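Matching sites in oxysterol-binding protein homolog 3 from Saccharomyces cerevisiae, a protein that carries sterols and phospholipids in a hydrophobic pocket through the cytosol from one membrane to another, helping to maintain the distribution of sterols in the cell (PDB 4INQ (chain A, 2.20 Å), residues Leu124-Glu129 and Thr319-Arg324), and in its relative KLLA0C04147p from Kluyveromyces lactis (PDB 5H2D (chain B, 1.60 Å), residues Leu125-Glu130 and Thr351-Arg356). Both blocks share one frame: the second was fitted to the first on N, CA, C and O of the twelve residues, RMSD 0.22 Å. Numbering follows each deposited sequence.

Structure 1 (4INQ).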
loop_
_atom_site.group_PDB
_atom_site.type_symbol
_atom_site.label_atom_id
_atom_site.label_comp_id
_atom_site.label_asym_id
_atom_site.label_seq_id
_atom_site.Cartn_x
_atom_site.Cartn_y
_atom_site.Cartn_z
ATOM N N LEU A 124 13.048 -10.984 0.416
ATOM C CA LEU A 124 12.460 -11.754 1.499
ATOM C C LEU A 124 13.059 -11.254 2.811
ATOM O O LEU A 124 14.277 -11.113 2.921
ATOM C CB LEU A 124 12.777 -13.235 1.323
ATOM C CG LEU A 124 12.205 -14.140 2.413
ATOM C CD1 LEU A 124 10.696 -13.941 2.513
ATOM C CD2 LEU A 124 12.545 -15.581 2.087
ATOM N N ALA A 125 12.204 -10.980 3.792
ATOM C CA ALA A 125 12.637 -10.487 5.099
ATOM C C ALA A 125 12.966 -8.993 5.094
ATOM O O ALA A 125 13.453 -8.449 6.088
ATOM C CB ALA A 125 13.824 -11.290 5.605
ATOM N N GLU A 126 12.716 -8.325 3.973
ATOM C CA GLU A 126 12.933 -6.886 3.916
ATOM C C GLU A 126 11.791 -6.311 4.763
ATOM O O GLU A 126 10.703 -6.900 4.813
ATOM C CB GLU A 126 12.815 -6.376 2.483
ATOM C CG GLU A 126 12.889 -4.854 2.365
ATOM C CD GLU A 126 12.926 -4.378 0.921
ATOM O OE1 GLU A 126 12.385 -3.290 0.625
ATOM O OE2 GLU A 126 13.511 -5.085 0.078
ATOM N N THR A 127 12.028 -5.178 5.420
ATOM C CA THR A 127 11.012 -4.569 6.262
ATOM C C THR A 127 10.806 -3.087 5.974
ATOM O O THR A 127 11.576 -2.464 5.236
ATOM C CB THR A 127 11.379 -4.699 7.768
ATOM O OG1 THR A 127 12.631 -4.047 8.015
ATOM C CG2 THR A 127 11.492 -6.159 8.178
ATOM N N PHE A 128 9.744 -2.536 6.559
ATOM C CA PHE A 128 9.438 -1.122 6.437
ATOM C C PHE A 128 8.599 -0.691 7.622
ATOM O O PHE A 128 7.493 -1.205 7.834
ATOM C CB PHE A 128 8.671 -0.794 5.155
ATOM C CG PHE A 128 8.356 0.677 5.013
ATOM C CD1 PHE A 128 9.391 1.615 4.909
ATOM C CD2 PHE A 128 7.042 1.130 5.025
ATOM C CE1 PHE A 128 9.116 2.987 4.819
ATOM C CE2 PHE A 128 6.751 2.499 4.936
ATOM C CZ PHE A 128 7.796 3.432 4.833
ATOM N N GLU A 129 9.134 0.243 8.400
ATOM C CA GLU A 129 8.429 0.768 9.556
ATOM C C GLU A 129 7.985 2.175 9.182
ATOM O O GLU A 129 8.650 2.857 8.397
ATOM C CB GLU A 129 9.350 0.848 10.784
ATOM C CG GLU A 129 10.528 1.822 10.613
ATOM C CD GLU A 129 11.159 2.264 11.943
ATOM O OE1 GLU A 129 11.064 3.465 12.291
ATOM O OE2 GLU A 129 11.754 1.413 12.636
ATOM N N THR A 319 17.400 -4.219 7.701
ATOM C CA THR A 319 16.482 -4.570 6.614
ATOM C C THR A 319 15.439 -3.562 6.125
ATOM O O THR A 319 14.669 -3.889 5.232
ATOM C CB THR A 319 15.692 -5.832 7.000
ATOM O OG1 THR A 319 14.936 -5.560 8.190
ATOM C CG2 THR A 319 16.623 -6.987 7.266
ATOM N N ASP A 320 15.384 -2.360 6.682
ATOM C CA ASP A 320 14.357 -1.409 6.251
ATOM C C ASP A 320 14.540 -1.001 4.790
ATOM O O ASP A 320 15.673 -0.892 4.306
ATOM C CB ASP A 320 14.372 -0.159 7.140
ATOM C CG ASP A 320 13.119 0.692 6.971
ATOM O OD1 ASP A 320 12.072 0.350 7.574
ATOM O OD2 ASP A 320 13.184 1.698 6.226
ATOM N N SER A 321 13.419 -0.792 4.095
ATOM C CA SER A 321 13.424 -0.392 2.683
ATOM C C SER A 321 14.180 0.902 2.462
ATOM O O SER A 321 14.689 1.140 1.373
ATOM C CB SER A 321 12.000 -0.198 2.161
ATOM O OG SER A 321 11.370 -1.427 1.856
ATOM N N ARG A 322 14.226 1.753 3.485
ATOM C CA ARG A 322 14.941 3.022 3.376
ATOM C C ARG A 322 16.444 2.796 3.195
ATOM O O ARG A 322 17.177 3.701 2.778
ATOM C CB ARG A 322 14.719 3.880 4.624
ATOM C CG ARG A 322 13.288 4.390 4.833
ATOM C CD ARG A 322 13.220 5.215 6.126
ATOM N NE ARG A 322 11.864 5.579 6.521
ATOM C CZ ARG A 322 11.000 4.744 7.095
ATOM N NH1 ARG A 322 11.351 3.490 7.342
ATOM N NH2 ARG A 322 9.785 5.164 7.429
ATOM N N LEU A 323 16.902 1.584 3.494
ATOM C CA LEU A 323 18.322 1.281 3.398
ATOM C C LEU A 323 18.731 0.578 2.116
ATOM O O LEU A 323 19.905 0.251 1.943
ATOM C CB LEU A 323 18.751 0.445 4.605
ATOM C CG LEU A 323 18.324 1.060 5.941
ATOM C CD1 LEU A 323 18.707 0.133 7.093
ATOM C CD2 LEU A 323 18.971 2.435 6.101
ATOM N N ARG A 324 17.774 0.337 1.222
ATOM C CA ARG A 324 18.085 -0.316 -0.042
ATOM C C ARG A 324 18.885 0.610 -0.948
ATOM O O ARG A 324 18.476 1.740 -1.224
ATOM C CB ARG A 324 16.807 -0.756 -0.748
ATOM C CG ARG A 324 16.288 -2.056 -0.208
ATOM C CD ARG A 324 15.204 -2.643 -1.039
ATOM N NE ARG A 324 15.615 -2.934 -2.409
ATOM C CZ ARG A 324 14.971 -3.800 -3.182
ATOM N NH1 ARG A 324 13.918 -4.448 -2.698
ATOM N NH2 ARG A 324 15.349 -4.004 -4.434
HETATM O O HOH W 1 12.244 -1.692 9.174
#

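Structure 2 (5H2D).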
loop_
_atom_site.group_PDB
_atom_site.type_symbol
_atom_site.label_atom_id
_atom_site.label_comp_id
_atom_site.label_asym_id
_atom_site.label_seq_id
_atom_site.Cartn_x
_atom_site.Cartn_y
_atom_site.Cartn_z
ATOM N N LEU B 125 13.112 -10.929 0.291
ATOM C CA LEU B 125 12.631 -11.759 1.387
ATOM C C LEU B 125 13.250 -11.285 2.700
ATOM O O LEU B 125 14.476 -11.199 2.820
ATOM C CB LEU B 125 12.971 -13.225 1.119
ATOM C CG LEU B 125 12.449 -14.222 2.162
ATOM C CD1 LEU B 125 10.915 -14.227 2.268
ATOM C CD2 LEU B 125 12.983 -15.614 1.816
ATOM N N GLY B 126 12.399 -10.967 3.676
ATOM C CA GLY B 126 12.874 -10.457 4.941
ATOM C C GLY B 126 13.007 -8.952 4.990
ATOM O O GLY B 126 13.280 -8.404 6.065
ATOM N N GLU B 127 12.814 -8.266 3.866
ATOM C CA GLU B 127 12.812 -6.811 3.887
ATOM C C GLU B 127 11.685 -6.319 4.788
ATOM O O GLU B 127 10.622 -6.939 4.882
ATOM C CB GLU B 127 12.641 -6.265 2.469
ATOM C CG GLU B 127 12.879 -4.755 2.348
ATOM C CD GLU B 127 12.929 -4.240 0.910
ATOM O OE1 GLU B 127 12.663 -3.033 0.707
ATOM O OE2 GLU B 127 13.254 -5.013 -0.011
ATOM N N THR B 128 11.930 -5.217 5.491
ATOM C CA THR B 128 10.938 -4.635 6.373
ATOM C C THR B 128 10.744 -3.165 6.038
ATOM O O THR B 128 11.571 -2.545 5.374
ATOM C CB THR B 128 11.342 -4.761 7.851
ATOM O OG1 THR B 128 12.623 -4.131 8.043
ATOM C CG2 THR B 128 11.451 -6.218 8.256
ATOM N N PHE B 129 9.633 -2.608 6.508
ATOM C CA PHE B 129 9.453 -1.169 6.399
ATOM C C PHE B 129 8.623 -0.698 7.583
ATOM O O PHE B 129 7.555 -1.247 7.860
ATOM C CB PHE B 129 8.796 -0.766 5.062
ATOM C CG PHE B 129 8.466 0.718 4.972
ATOM C CD1 PHE B 129 9.483 1.663 4.933
ATOM C CD2 PHE B 129 7.149 1.163 4.940
ATOM C CE1 PHE B 129 9.190 3.015 4.879
ATOM C CE2 PHE B 129 6.856 2.520 4.873
ATOM C CZ PHE B 129 7.883 3.443 4.845
ATOM N N GLU B 130 9.135 0.298 8.297
ATOM C CA GLU B 130 8.410 0.911 9.398
ATOM C C GLU B 130 8.071 2.350 9.053
ATOM O O GLU B 130 8.778 3.003 8.277
ATOM C CB GLU B 130 9.238 0.888 10.681
ATOM C CG GLU B 130 10.560 1.619 10.538
ATOM C CD GLU B 130 11.151 2.009 11.893
ATOM O OE1 GLU B 130 10.956 3.178 12.292
ATOM O OE2 GLU B 130 11.774 1.129 12.543
ATOM N N THR B 351 17.283 -4.245 7.612
ATOM C CA THR B 351 16.354 -4.677 6.586
ATOM C C THR B 351 15.403 -3.581 6.120
ATOM O O THR B 351 14.616 -3.838 5.208
ATOM C CB THR B 351 15.520 -5.849 7.106
ATOM O OG1 THR B 351 14.885 -5.451 8.327
ATOM C CG2 THR B 351 16.392 -7.100 7.331
ATOM N N ASP B 352 15.426 -2.388 6.716
ATOM C CA ASP B 352 14.423 -1.389 6.359
ATOM C C ASP B 352 14.610 -0.903 4.926
ATOM O O ASP B 352 15.732 -0.658 4.473
ATOM C CB ASP B 352 14.456 -0.190 7.311
ATOM C CG ASP B 352 13.261 0.737 7.102
ATOM O OD1 ASP B 352 12.177 0.436 7.658
ATOM O OD2 ASP B 352 13.396 1.741 6.366
ATOM N N THR B 353 13.481 -0.743 4.219
ATOM C CA THR B 353 13.488 -0.300 2.824
ATOM C C THR B 353 14.271 0.991 2.600
ATOM O O THR B 353 14.877 1.165 1.533
ATOM C CB THR B 353 12.042 -0.115 2.342
ATOM O OG1 THR B 353 11.341 -1.358 2.498
ATOM C CG2 THR B 353 12.001 0.348 0.855
ATOM N N ARG B 354 14.277 1.909 3.578
ATOM C CA ARG B 354 15.039 3.149 3.394
ATOM C C ARG B 354 16.515 2.871 3.136
ATOM O O ARG B 354 17.199 3.690 2.511
ATOM C CB ARG B 354 14.891 4.053 4.613
ATOM C CG ARG B 354 13.504 4.623 4.773
ATOM C CD ARG B 354 13.399 5.270 6.132
ATOM N NE ARG B 354 12.050 5.718 6.447
ATOM C CZ ARG B 354 11.146 4.956 7.041
ATOM N NH1 ARG B 354 11.444 3.704 7.352
ATOM N NH2 ARG B 354 9.954 5.445 7.339
ATOM N N LEU B 355 17.018 1.731 3.594
ATOM C CA LEU B 355 18.420 1.378 3.413
ATOM C C LEU B 355 18.665 0.568 2.156
ATOM O O LEU B 355 19.819 0.201 1.887
ATOM C CB LEU B 355 18.927 0.586 4.622
ATOM C CG LEU B 355 18.712 1.296 5.951
ATOM C CD1 LEU B 355 19.138 0.435 7.133
ATOM C CD2 LEU B 355 19.451 2.630 5.953
ATOM N N ARG B 356 17.620 0.266 1.393
ATOM C CA ARG B 356 17.781 -0.570 0.209
ATOM C C ARG B 356 18.518 0.194 -0.887
ATOM O O ARG B 356 18.029 1.235 -1.339
ATOM C CB ARG B 356 16.421 -1.070 -0.277
ATOM C CG ARG B 356 16.604 -2.063 -1.375
ATOM C CD ARG B 356 15.319 -2.677 -1.884
ATOM N NE ARG B 356 15.665 -3.424 -3.083
ATOM C CZ ARG B 356 14.940 -4.399 -3.617
ATOM N NH1 ARG B 356 13.805 -4.793 -3.049
ATOM N NH2 ARG B 356 15.377 -4.988 -4.725
HETATM O O HOH W 2 11.969 -1.768 9.233
#

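Structure 1 (4INQ)
Ser-321 and Glu-126 meet where the loop leading to helix 325-331 is bridged to the start of strand 127-132, in the OSBP-related domain, which binds sterols and phospholipids; the side chain of Arg-324 is about 6 Å from the bound PI(4)P. Take Ser-321 outward: CB sits 3.5 Å from Glu-126 OE1 and 4.2 Å from Phe-128 CD1. With OG anti to the carbonyl carbon (chi1 -79°), the hydroxyl hydrogen-bonds to Glu-126 OE1 at a doubtfully short 2.5 Å and is also bonded to Ser-70 OG; the side chain touches Gln-73 of helix 71-76. Glu-126 OE2 forms a salt bridge with Arg-324 NH1 at 2.9 Å and also accepts from Leu-123 N; Asp-326 holds Arg-324 too. Further along, Arg-322 grips Glu-129 O with NH1 and NH2, Phe-128 CE1 over one guanidinium face. Asp-320 OD2 takes both Arg-322 NH1 and Arg-322 N, the latter closing an Asx turn. Water 1 joins Thr-127 OG1 to Asp-320 OD1.

Structure 2 (5H2D)
Thr-353 meets Glu-127 through its hydroxyl and its methyl. From the backbone outward, CB lies 3.4 Å from Glu-127 OE1 and 4.1 Å from Phe-129 CD1. OG1, anti to the carbonyl carbon (chi1 -58°), is 2.8 Å from Glu-127 OE1 and 3.1 Å from Thr-128 O; its one proton could go to either. CG2 comes within 3.4 Å of Glu-127 OE1, and the side chain also touches Leu-73 and Gln-74 of helix 72-77. Glu-127 OE2 forms a salt bridge with Arg-356 NH1 at 3.1 Å, its hydrogen bond weak, and also accepts from Leu-124 N; Asp-358 holds Arg-356 too. Further along, Arg-354 grips Glu-130 O with NH1 and NH2, Phe-129 CE1 over one guanidinium face. Asp-352 OD2 takes both Arg-354 NH1 and Arg-354 N, the latter closing an Asx turn. Water 2 joins Thr-128 OG1 to Asp-352 OD1.

What differs
The sharpest difference is the methyl that comes with Thr-353(B): its CG2 has no counterpart in Ser-321(A). It adds a carbon beside the carboxylate of Glu-127(B), 3.4 Å from OE1 of Glu-127(B), so this buried spot carries more hydrocarbon. The rest of the side chain matches: the CB atoms coincide within the error, and OG of Ser-321(A) and OG1 of Thr-353(B) are 0.6 Å apart after superposition. The link to the glutamate is therefore kept, from OG of Ser-321(A) to OE1 of Glu-126(A) and from OG1 of Thr-353(B) to OE1 of Glu-127(B). Glu-126(A) and Phe-128(A) keep their places with their counterparts, so the methyl is taken in without a visible shift of either. The salt bridge from Glu-126(A) to Arg-324(A) recurs between Glu-127(B) and Arg-356(B), and the bridging waters coincide. The second exchange, Ala-125(A) against Gly-126(B), leaves the CB of Ala-125(A) without a counterpart; phi is positive at both residues and both are buried.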